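Local coordinates for basic helix-loop-helix, putative, expressed (Oryza sativa subsp. japonica, PDB 5LW0), which binds ADP-ribose through its macrodomain and probably takes part in ADP-ribosylation signalling linked to repair of DNA interstrand crosslinks, at residues 46-51 and 193-198; 31-36 and 72-77; 166-171 and 187-192. All coordinates share one frame; numbering follows the deposited sequence. Where two conformers were deposited one is given.

Interaction 1: residues 46-51 and 193-198; sequences ADFQFD and GPNMNP. With AR6 ([(2R,3S,4R,5R)-5-(6-aminopurin-9-yl)-3,4-dihydroxy-oxolan-2-yl]methyl [hydroxy-[[(2R,3S,4R,5S)-3,4,5-trihydroxyoxolan-2-yl]methoxy]phosphoryl] hydrogen phosphate), chain C.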
loop_
_atom_site.group_PDB
_atom_site.type_symbol
_atom_site.label_atom_id
_atom_site.label_comp_id
_atom_site.label_asym_id
_atom_site.label_seq_id
_atom_site.Cartn_x
_atom_site.Cartn_y
_atom_site.Cartn_z
ATOM N N ALA A 46 -1.949 -11.855 0.802
ATOM C CA ALA A 46 -3.197 -12.629 0.519
ATOM C C ALA A 46 -2.998 -13.469 -0.740
ATOM O O ALA A 46 -2.446 -14.531 -0.643
ATOM C CB ALA A 46 -4.408 -11.745 0.432
ATOM N N ASP A 47 -3.271 -12.895 -1.914
ATOM C CA ASP A 47 -3.059 -13.624 -3.195
ATOM C C ASP A 47 -1.638 -14.133 -3.356
ATOM O O ASP A 47 -1.404 -15.224 -3.940
ATOM C CB ASP A 47 -3.468 -12.730 -4.419
ATOM C CG ASP A 47 -5.006 -12.443 -4.496
ATOM O OD1 ASP A 47 -5.792 -13.195 -3.866
ATOM O OD2 ASP A 47 -5.431 -11.443 -5.197
ATOM N N PHE A 48 -0.639 -13.374 -2.885
ATOM C CA PHE A 48 0.762 -13.744 -3.062
ATOM C C PHE A 48 1.343 -14.641 -1.898
ATOM O O PHE A 48 2.517 -15.028 -1.923
ATOM C CB PHE A 48 1.662 -12.494 -3.255
ATOM C CG PHE A 48 1.683 -11.909 -4.697
ATOM C CD1 PHE A 48 0.986 -12.502 -5.745
ATOM C CD2 PHE A 48 2.428 -10.784 -4.977
ATOM C CE1 PHE A 48 0.987 -11.936 -7.033
ATOM C CE2 PHE A 48 2.482 -10.263 -6.278
ATOM C CZ PHE A 48 1.725 -10.827 -7.287
ATOM N N GLN A 49 0.511 -14.911 -0.895
ATOM C CA GLN A 49 0.770 -15.939 0.133
ATOM C C GLN A 49 2.076 -15.772 0.887
ATOM O O GLN A 49 2.641 -16.741 1.449
ATOM C CB GLN A 49 0.713 -17.338 -0.507
ATOM C CG GLN A 49 -0.657 -17.605 -1.045
ATOM C CD GLN A 49 -0.814 -19.000 -1.657
ATOM O OE1 GLN A 49 0.154 -19.699 -1.943
ATOM N NE2 GLN A 49 -2.049 -19.334 -1.957
ATOM N N PHE A 50 2.487 -14.519 1.085
ATOM C CA PHE A 50 3.636 -14.270 1.907
ATOM C C PHE A 50 3.334 -14.465 3.366
ATOM O O PHE A 50 2.356 -13.970 3.872
ATOM C CB PHE A 50 4.154 -12.869 1.620
ATOM C CG PHE A 50 5.555 -12.608 2.073
ATOM C CD1 PHE A 50 5.859 -12.339 3.372
ATOM C CD2 PHE A 50 6.596 -12.536 1.138
ATOM C CE1 PHE A 50 7.168 -12.019 3.753
ATOM C CE2 PHE A 50 7.879 -12.246 1.511
ATOM C CZ PHE A 50 8.183 -11.966 2.832
ATOM N N ASP A 51 4.230 -15.166 4.067
ATOM C CA ASP A 51 4.079 -15.423 5.517
ATOM C C ASP A 51 3.770 -14.172 6.354
ATOM O O ASP A 51 4.500 -13.170 6.291
ATOM C CB ASP A 51 5.367 -15.997 6.038
ATOM C CG ASP A 51 5.272 -16.409 7.452
ATOM O OD1 ASP A 51 5.691 -15.627 8.323
ATOM O OD2 ASP A 51 4.930 -17.606 7.707
ATOM N N GLY A 193 4.751 -6.597 -4.861
ATOM C CA GLY A 193 5.497 -7.305 -3.877
ATOM C C GLY A 193 6.022 -8.644 -4.405
ATOM O O GLY A 193 5.650 -9.024 -5.481
ATOM N N PRO A 194 6.799 -9.358 -3.586
ATOM C CA PRO A 194 7.222 -10.733 -3.943
ATOM C C PRO A 194 6.098 -11.667 -3.945
ATOM O O PRO A 194 5.111 -11.552 -3.123
ATOM C CB PRO A 194 8.216 -11.078 -2.835
ATOM C CG PRO A 194 7.797 -10.272 -1.678
ATOM C CD PRO A 194 7.293 -8.975 -2.265
ATOM N N ASN A 195 6.174 -12.672 -4.811
ATOM C CA ASN A 195 5.125 -13.646 -4.876
ATOM C C ASN A 195 5.641 -15.025 -4.370
ATOM O O ASN A 195 6.680 -15.489 -4.799
ATOM C CB ASN A 195 4.596 -13.782 -6.288
ATOM C CG ASN A 195 3.714 -14.963 -6.443
ATOM O OD1 ASN A 195 2.806 -15.188 -5.669
ATOM N ND2 ASN A 195 4.004 -15.789 -7.468
ATOM N N MET A 196 4.935 -15.550 -3.371
ATOM C CA MET A 196 5.151 -16.931 -2.860
ATOM C C MET A 196 4.143 -17.954 -3.342
ATOM O O MET A 196 4.217 -19.110 -2.938
ATOM C CB MET A 196 5.062 -16.923 -1.358
ATOM C CG MET A 196 6.194 -16.307 -0.684
ATOM S SD MET A 196 7.874 -16.920 -1.152
ATOM C CE MET A 196 8.225 -15.175 -1.441
ATOM N N ASN A 197 3.145 -17.526 -4.101
ATOM C CA ASN A 197 2.056 -18.380 -4.595
ATOM C C ASN A 197 2.478 -19.052 -5.955
ATOM O O ASN A 197 2.820 -18.358 -6.937
ATOM C CB ASN A 197 0.816 -17.528 -4.821
ATOM C CG ASN A 197 -0.397 -18.339 -5.164
ATOM O OD1 ASN A 197 -0.288 -19.498 -5.550
ATOM N ND2 ASN A 197 -1.551 -17.735 -5.061
ATOM N N PRO A 198 2.549 -20.390 -5.978
ATOM C CA PRO A 198 3.145 -21.047 -7.170
ATOM C C PRO A 198 2.282 -20.919 -8.427
ATOM O O PRO A 198 2.754 -21.192 -9.526
ATOM C CB PRO A 198 3.288 -22.529 -6.722
ATOM C CG PRO A 198 2.381 -22.677 -5.553
ATOM C CD PRO A 198 2.315 -21.328 -4.868
HETATM N N1 AR6 C . -9.361 -2.566 1.445
HETATM C C2 AR6 C . -8.335 -2.821 2.283
HETATM N N3 AR6 C . -7.625 -3.933 2.266
HETATM C C4 AR6 C . -7.906 -4.921 1.361
HETATM C C5 AR6 C . -8.953 -4.743 0.403
HETATM C C6 AR6 C . -9.702 -3.476 0.471
HETATM N N6 AR6 C . -10.674 -3.189 -0.360
HETATM N N7 AR6 C . -8.993 -5.914 -0.391
HETATM C C8 AR6 C . -7.984 -6.703 0.044
HETATM N N9 AR6 C . -7.313 -6.109 1.098
HETATM P PA AR6 C . -3.964 -8.772 -2.157
HETATM P PB AR6 C . -1.133 -9.466 -2.772
HETATM C "C1'" AR6 C . -6.119 -6.556 1.782
HETATM O O1A AR6 C . -4.312 -10.257 -2.393
HETATM O O1B AR6 C . -1.105 -10.622 -1.803
HETATM C C1D AR6 C . -4.079 -8.792 -6.841
HETATM O O1D AR6 C . -5.381 -9.060 -7.319
HETATM C "C2'" AR6 C . -5.952 -8.051 2.024
HETATM O "O2'" AR6 C . -6.794 -8.550 3.109
HETATM O O2A AR6 C . -4.803 -7.716 -2.771
HETATM O O2B AR6 C . 0.045 -8.542 -2.868
HETATM C C2D AR6 C . -3.163 -8.410 -8.042
HETATM O O2D AR6 C . -3.861 -8.609 -9.337
HETATM C "C3'" AR6 C . -4.464 -8.138 2.256
HETATM O "O3'" AR6 C . -4.113 -7.861 3.640
HETATM O O3A AR6 C . -2.415 -8.495 -2.575
HETATM C C3D AR6 C . -1.951 -9.289 -7.906
HETATM O O3D AR6 C . -2.066 -10.290 -8.958
HETATM C "C4'" AR6 C . -3.890 -7.036 1.345
HETATM O "O4'" AR6 C . -4.980 -6.247 0.927
HETATM C C4D AR6 C . -2.070 -9.936 -6.505
HETATM O O4D AR6 C . -3.462 -9.906 -6.114
HETATM C "C5'" AR6 C . -3.172 -7.563 0.128
HETATM O "O5'" AR6 C . -3.926 -8.602 -0.526
HETATM C C5D AR6 C . -1.320 -9.212 -5.392
HETATM O O5D AR6 C . -1.392 -10.085 -4.242
#
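Phe48 inserts its ring between the side chain of Asn195 and the C5D end of the distal ribose of ADP-ribose. Its CB lies 3.6 Å from Pro194 O. With CG anti to the carbonyl carbon (chi1 -81°), the ring passes between Asn195 and the ligand. CD1 comes within 3.2 Å of Asn195 OD1, and CE2 lies 3.5 Å from Gly193 O. At the tip, CZ is 3.9 Å from C5D. Asn195 CB sits over the middle of one face in a CH-pi contact, 3.8 Å from the centroid, while C5D covers the centre of the opposite face, a place for a flat ring. This is the diphosphate loop of a macrodomain: a type I turn, closed by Gln49 N to Ala46 O, in which Ala46 N and Phe48 N donate to O1B and Asp47 N to O1A. Two carbonyls of the turn accept from the other loop: Met196 N reaches Phe48 O at 2.9 Å, and Asn197 ND2 gives a straight bond (168°) to Asp47 O at 2.8 Å. Asn195 OD1 accepts from Asn197 N, an Asx turn that shapes the second loop. Over Asn197 the amide of Gln49 is stacked, the planes nearly parallel. Phe50 rests on Pro194 CG and the Met196 methyl.

Interaction 2: residues 31-36 and 72-77; sequences SDISSR and NIRLVL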
loop_
_atom_site.group_PDB
_atom_site.type_symbol
_atom_site.label_atom_id
_atom_site.label_comp_id
_atom_site.label_asym_id
_atom_site.label_seq_id
_atom_site.Cartn_x
_atom_site.Cartn_y
_atom_site.Cartn_z
ATOM N N SER A 31 0.767 21.652 4.467
ATOM C CA SER A 31 -0.487 21.266 3.839
ATOM C C SER A 31 -1.360 20.482 4.846
ATOM O O SER A 31 -0.906 20.084 5.943
ATOM C CB SER A 31 -0.211 20.407 2.604
ATOM O OG SER A 31 0.537 19.246 2.966
ATOM N N ASP A 32 -2.589 20.233 4.449
ATOM C CA ASP A 32 -3.522 19.528 5.288
ATOM C C ASP A 32 -2.963 18.095 5.543
ATOM O O ASP A 32 -2.312 17.508 4.694
ATOM C CB ASP A 32 -4.883 19.441 4.594
ATOM C CG ASP A 32 -5.940 18.786 5.465
ATOM O OD1 ASP A 32 -6.427 19.446 6.410
ATOM O OD2 ASP A 32 -6.285 17.613 5.219
ATOM N N ILE A 33 -3.287 17.567 6.699
ATOM C CA ILE A 33 -2.890 16.217 7.087
ATOM C C ILE A 33 -3.285 15.174 6.049
ATOM O O ILE A 33 -2.511 14.221 5.821
ATOM C CB ILE A 33 -3.438 15.833 8.504
ATOM C CG1 ILE A 33 -2.843 14.489 8.977
ATOM C CG2 ILE A 33 -4.932 15.798 8.535
ATOM C CD1 ILE A 33 -1.366 14.512 9.110
ATOM N N SER A 34 -4.456 15.273 5.436
ATOM C CA SER A 34 -4.896 14.266 4.458
ATOM C C SER A 34 -3.975 14.203 3.274
ATOM O O SER A 34 -3.735 13.142 2.732
ATOM C CB SER A 34 -6.322 14.552 3.971
ATOM O OG SER A 34 -6.337 15.648 3.096
ATOM N N SER A 35 -3.359 15.336 2.941
ATOM C CA SER A 35 -2.430 15.395 1.822
ATOM C C SER A 35 -1.095 14.758 2.169
ATOM O O SER A 35 -0.291 14.490 1.273
ATOM C CB SER A 35 -2.228 16.858 1.329
ATOM O OG SER A 35 -1.342 17.552 2.160
ATOM N N ARG A 36 -0.850 14.523 3.475
ATOM C CA ARG A 36 0.372 13.956 3.919
ATOM C C ARG A 36 0.167 12.600 4.597
ATOM O O ARG A 36 0.974 12.178 5.349
ATOM C CB ARG A 36 1.069 14.930 4.898
ATOM C CG ARG A 36 1.556 16.221 4.216
ATOM C CD ARG A 36 2.120 17.239 5.178
ATOM N NE ARG A 36 1.117 17.805 6.076
ATOM C CZ ARG A 36 0.988 17.545 7.369
ATOM N NH1 ARG A 36 1.784 16.688 7.985
ATOM N NH2 ARG A 36 0.012 18.140 8.065
ATOM N N ASN A 72 6.627 14.835 9.140
ATOM C CA ASN A 72 5.390 15.422 8.684
ATOM C C ASN A 72 4.669 14.516 7.713
ATOM O O ASN A 72 3.989 14.980 6.841
ATOM C CB ASN A 72 5.652 16.793 8.031
ATOM C CG ASN A 72 6.390 17.776 8.969
ATOM O OD1 ASN A 72 7.342 18.466 8.557
ATOM N ND2 ASN A 72 5.991 17.799 10.236
ATOM N N ILE A 73 4.918 13.219 7.813
ATOM C CA ILE A 73 4.104 12.233 7.033
ATOM C C ILE A 73 3.417 11.341 8.006
ATOM O O ILE A 73 3.863 11.154 9.124
ATOM C CB ILE A 73 4.924 11.385 6.044
ATOM C CG1 ILE A 73 6.071 10.620 6.757
ATOM C CG2 ILE A 73 5.429 12.243 4.908
ATOM C CD1 ILE A 73 6.691 9.501 5.913
ATOM N N ARG A 74 2.310 10.764 7.556
ATOM C CA ARG A 74 1.578 9.823 8.359
ATOM C C ARG A 74 1.279 8.599 7.510
ATOM O O ARG A 74 0.935 8.718 6.340
ATOM C CB ARG A 74 0.267 10.470 8.862
ATOM C CG ARG A 74 -0.520 9.618 9.805
ATOM C CD ARG A 74 -1.707 10.436 10.411
ATOM N NE ARG A 74 -2.685 10.820 9.390
ATOM C CZ ARG A 74 -3.898 11.274 9.659
ATOM N NH1 ARG A 74 -4.297 11.327 10.950
ATOM N NH2 ARG A 74 -4.749 11.555 8.646
ATOM N N LEU A 75 1.437 7.421 8.116
ATOM C CA LEU A 75 1.293 6.146 7.414
ATOM C C LEU A 75 0.224 5.318 8.095
ATOM O O LEU A 75 0.249 5.157 9.289
ATOM C CB LEU A 75 2.620 5.381 7.459
ATOM C CG LEU A 75 3.826 6.156 6.888
ATOM C CD1 LEU A 75 5.131 5.378 7.143
ATOM C CD2 LEU A 75 3.658 6.381 5.432
ATOM N N VAL A 76 -0.687 4.772 7.321
ATOM C CA VAL A 76 -1.833 4.036 7.892
ATOM C C VAL A 76 -1.955 2.663 7.150
ATOM O O VAL A 76 -2.162 2.628 5.964
ATOM C CB VAL A 76 -3.167 4.794 7.759
ATOM C CG1 VAL A 76 -4.278 3.996 8.406
ATOM C CG2 VAL A 76 -3.079 6.159 8.355
ATOM N N LEU A 77 -1.746 1.567 7.894
ATOM C CA LEU A 77 -1.933 0.230 7.383
ATOM C C LEU A 77 -3.417 -0.135 7.489
ATOM O O LEU A 77 -3.976 -0.115 8.604
ATOM C CB LEU A 77 -1.046 -0.776 8.119
ATOM C CG LEU A 77 -1.289 -2.274 7.768
ATOM C CD1 LEU A 77 -0.901 -2.598 6.317
ATOM C CD2 LEU A 77 -0.540 -3.120 8.735
#
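The guanidinium of Arg74 carries Ile33 on one face: CG1 stands 3.4 Å above the plane, over its centre, and the two side chains cross at about a right angle. Arg74 was modelled in two conformers, so this packing is that of one of them; in it NE is hydrogen-bonded to Thr37 OG1. The guanidinium of Arg36 is used along its edges instead. NE and NH2 both grip Ser31 O side-on, close to the guanidinium plane, and NH1 donates to Asn72 O at 3.0 Å, a nearly straight bond (166°) in which the donor stands above the carbonyl plane of Asn72. A bend at chi3 (-67°) turns NE toward Ser31 O.

The backbone of the same arginine is also engaged. Arg74 N donates to Arg36 O at 2.9 Å, beginning the parallel pairing of strand 37-40 with strand 74-79 in the central sheet of this macrodomain. Ahead of it, Asp32 OD2 accepts from Ser34 N in an Asx turn that starts the short 3-10 segment, and Arg36 N closes back on Ile33 O. Ile73 points the other way, onto Phe226 and Val227 of helix 208-230.

An alanine at Arg36 would probably leave Ser31 O and Asn72 O without these donors, with only the backbone bond from Arg74 N to Arg36 O still joining the two segments here by hydrogen bonding. Among the bonds described, the guanidinium of Arg36 is met by neutral carbonyls rather than carboxylates, and its several N-H groups let one long side chain serve both.

Interaction 3: residues 166-171 and 187-192; sequences GSSVAV and HIIHVL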
loop_
_atom_site.group_PDB
_atom_site.type_symbol
_atom_site.label_atom_id
_atom_site.label_comp_id
_atom_site.label_asym_id
_atom_site.label_seq_id
_atom_site.Cartn_x
_atom_site.Cartn_y
_atom_site.Cartn_z
ATOM N N GLY A 166 9.351 -5.567 -6.040
ATOM C CA GLY A 166 10.134 -4.722 -5.195
ATOM C C GLY A 166 10.126 -3.276 -5.592
ATOM O O GLY A 166 10.966 -2.531 -5.163
ATOM N N SER A 167 9.249 -2.912 -6.499
ATOM C CA SER A 167 9.200 -1.543 -7.028
ATOM C C SER A 167 7.775 -1.021 -7.066
ATOM O O SER A 167 6.777 -1.763 -6.814
ATOM C CB SER A 167 9.836 -1.471 -8.399
ATOM O OG SER A 167 9.075 -2.159 -9.344
ATOM N N SER A 168 7.646 0.269 -7.305
ATOM C CA SER A 168 6.343 0.898 -7.259
ATOM C C SER A 168 6.330 2.058 -8.240
ATOM O O SER A 168 7.398 2.481 -8.719
ATOM C CB SER A 168 6.002 1.363 -5.861
ATOM O OG SER A 168 6.874 2.370 -5.450
ATOM N N VAL A 169 5.136 2.545 -8.574
ATOM C CA VAL A 169 4.973 3.720 -9.434
ATOM C C VAL A 169 3.776 4.547 -8.983
ATOM O O VAL A 169 2.745 4.018 -8.695
ATOM C CB VAL A 169 4.845 3.331 -10.936
ATOM C CG1 VAL A 169 3.675 2.467 -11.192
ATOM C CG2 VAL A 169 4.798 4.585 -11.818
ATOM N N ALA A 170 3.997 5.861 -8.864
ATOM C CA ALA A 170 2.997 6.797 -8.431
ATOM C C ALA A 170 2.251 7.291 -9.589
ATOM O O ALA A 170 2.842 7.718 -10.597
ATOM C CB ALA A 170 3.634 7.972 -7.702
ATOM N N VAL A 171 0.932 7.266 -9.461
ATOM C CA VAL A 171 0.052 7.711 -10.570
ATOM C C VAL A 171 -0.887 8.759 -10.044
ATOM O O VAL A 171 -1.663 8.490 -9.119
ATOM C CB VAL A 171 -0.749 6.522 -11.112
ATOM C CG1 VAL A 171 -1.692 6.973 -12.245
ATOM C CG2 VAL A 171 0.197 5.409 -11.604
ATOM N N HIS A 187 -3.777 10.412 -5.602
ATOM C CA HIS A 187 -2.722 9.585 -6.169
ATOM C C HIS A 187 -2.880 8.175 -5.711
ATOM O O HIS A 187 -3.295 7.929 -4.577
ATOM C CB HIS A 187 -1.311 10.067 -5.683
ATOM C CG HIS A 187 -0.928 11.429 -6.150
ATOM N ND1 HIS A 187 -1.372 12.579 -5.536
ATOM C CD2 HIS A 187 -0.081 11.828 -7.120
ATOM C CE1 HIS A 187 -0.883 13.622 -6.157
ATOM N NE2 HIS A 187 -0.046 13.197 -7.080
ATOM N N ILE A 188 -2.548 7.263 -6.603
ATOM C CA ILE A 188 -2.459 5.855 -6.283
ATOM C C ILE A 188 -1.037 5.408 -6.566
ATOM O O ILE A 188 -0.499 5.721 -7.605
ATOM C CB ILE A 188 -3.465 5.053 -7.143
ATOM C CG1 ILE A 188 -4.918 5.437 -6.665
ATOM C CG2 ILE A 188 -3.184 3.567 -7.057
ATOM C CD1 ILE A 188 -5.974 4.944 -7.541
ATOM N N ILE A 189 -0.448 4.689 -5.649
ATOM C CA ILE A 189 0.860 4.141 -5.869
ATOM C C ILE A 189 0.731 2.647 -6.019
ATOM O O ILE A 189 0.464 1.954 -5.043
ATOM C CB ILE A 189 1.856 4.503 -4.698
ATOM C CG1 ILE A 189 1.884 6.003 -4.460
ATOM C CG2 ILE A 189 3.214 3.925 -5.026
ATOM C CD1 ILE A 189 2.696 6.434 -3.237
ATOM N N HIS A 190 0.966 2.138 -7.250
ATOM C CA HIS A 190 0.969 0.726 -7.502
ATOM C C HIS A 190 2.287 0.153 -6.976
ATOM O O HIS A 190 3.340 0.628 -7.356
ATOM C CB HIS A 190 0.903 0.452 -8.983
ATOM C CG HIS A 190 -0.321 0.992 -9.658
ATOM N ND1 HIS A 190 -1.588 0.527 -9.385
ATOM C CD2 HIS A 190 -0.456 1.875 -10.660
ATOM C CE1 HIS A 190 -2.458 1.118 -10.196
ATOM N NE2 HIS A 190 -1.799 1.964 -10.961
ATOM N N VAL A 191 2.219 -0.947 -6.229
ATOM C CA VAL A 191 3.386 -1.605 -5.643
ATOM C C VAL A 191 3.355 -3.078 -6.025
ATOM O O VAL A 191 2.266 -3.702 -5.944
ATOM C CB VAL A 191 3.313 -1.558 -4.119
ATOM C CG1 VAL A 191 4.596 -2.109 -3.576
ATOM C CG2 VAL A 191 3.064 -0.154 -3.630
ATOM N N LEU A 192 4.467 -3.634 -6.442
ATOM C CA LEU A 192 4.522 -5.084 -6.747
ATOM C C LEU A 192 5.372 -5.744 -5.672
ATOM O O LEU A 192 6.599 -5.529 -5.601
ATOM C CB LEU A 192 5.105 -5.350 -8.117
ATOM C CG LEU A 192 5.115 -6.856 -8.501
ATOM C CD1 LEU A 192 3.723 -7.407 -8.555
ATOM C CD2 LEU A 192 5.839 -7.031 -9.811
#
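Strands 167-171 and 187-192 run antiparallel, their N-to-C directions 164° apart and their axes approaching to 4.6 Å. Val169 and His190 form a hydrogen-bonded pair, with Val169 N donating to His190 O at 2.9 Å, and Val171 and Ile188 form the next, with Val171 N 2.8 Å from Ile188 O. Each pair is completed by a return bond. Ser168 with Val191 and Ala170 with Ile189 are the non-hydrogen-bonded pairs between and beside them. At the far end Gly166 N donates to Leu192 O at 2.8 Å, and Leu192 N to Ser167 O at 3.0 Å. The backbone of Gly166 takes a positive phi (96°), where a CB would be jammed against the preceding carbonyl, so glycine suits this entry to the strand.

The pair is the antiparallel margin of the macrodomain's mixed sheet: strand 187-192 also pairs in parallel with strand 124-128, and helices pack on both faces. Ile189 and Val191 face helix 208-230, as do Ser168 and Ala170. Ser168 OG, set between the backbone N and carbonyl carbon (chi1 65°), is hydrogen-bonded to Ser221 and Asn225 of that helix, while its CB lies 3.9 Å from Ile189 CG2. The small Ala170 CB reaches Ile189 CG1 at 4.2 Å.

On the other face Val171 and Ile188 meet helix 150-159. His190 lies among them: Val171 CG2 approaches its CD2 to 3.7 Å, Val169 CG1 sits at the ring edge near its plane, and Ile188 CG2 covers part of one face, displaced toward the rim. Both ring nitrogens of this buried histidine have polar partners, ND1 with Asn127 ND2 and NE2 with Thr156 OG1.

In the fold
Interaction 1 is a buried contact between two loops, of which 46-51 binds the ligand, interaction 3 is a partly buried strand pair, and interaction 2 lies at the surface on the other side of the chain's centre from interaction 1. Interactions 2 and 3 both reach the same sheet, interaction 2 through strand 74-79 and the loop before strand 37-40, but do not touch; their centres are about 17 Å apart. Interaction 3 continues directly into interaction 1: strand 187-192 ends at the loop 193-198, and Phe48 CE2 packs 3.9 Å from Leu192 CD1. Chemistry follows place: regular main-chain bonding and branched apolar groups in the sheet, turn amides and an aromatic ring beside the diphosphate, and arginine-to-carbonyl bonds at the surface.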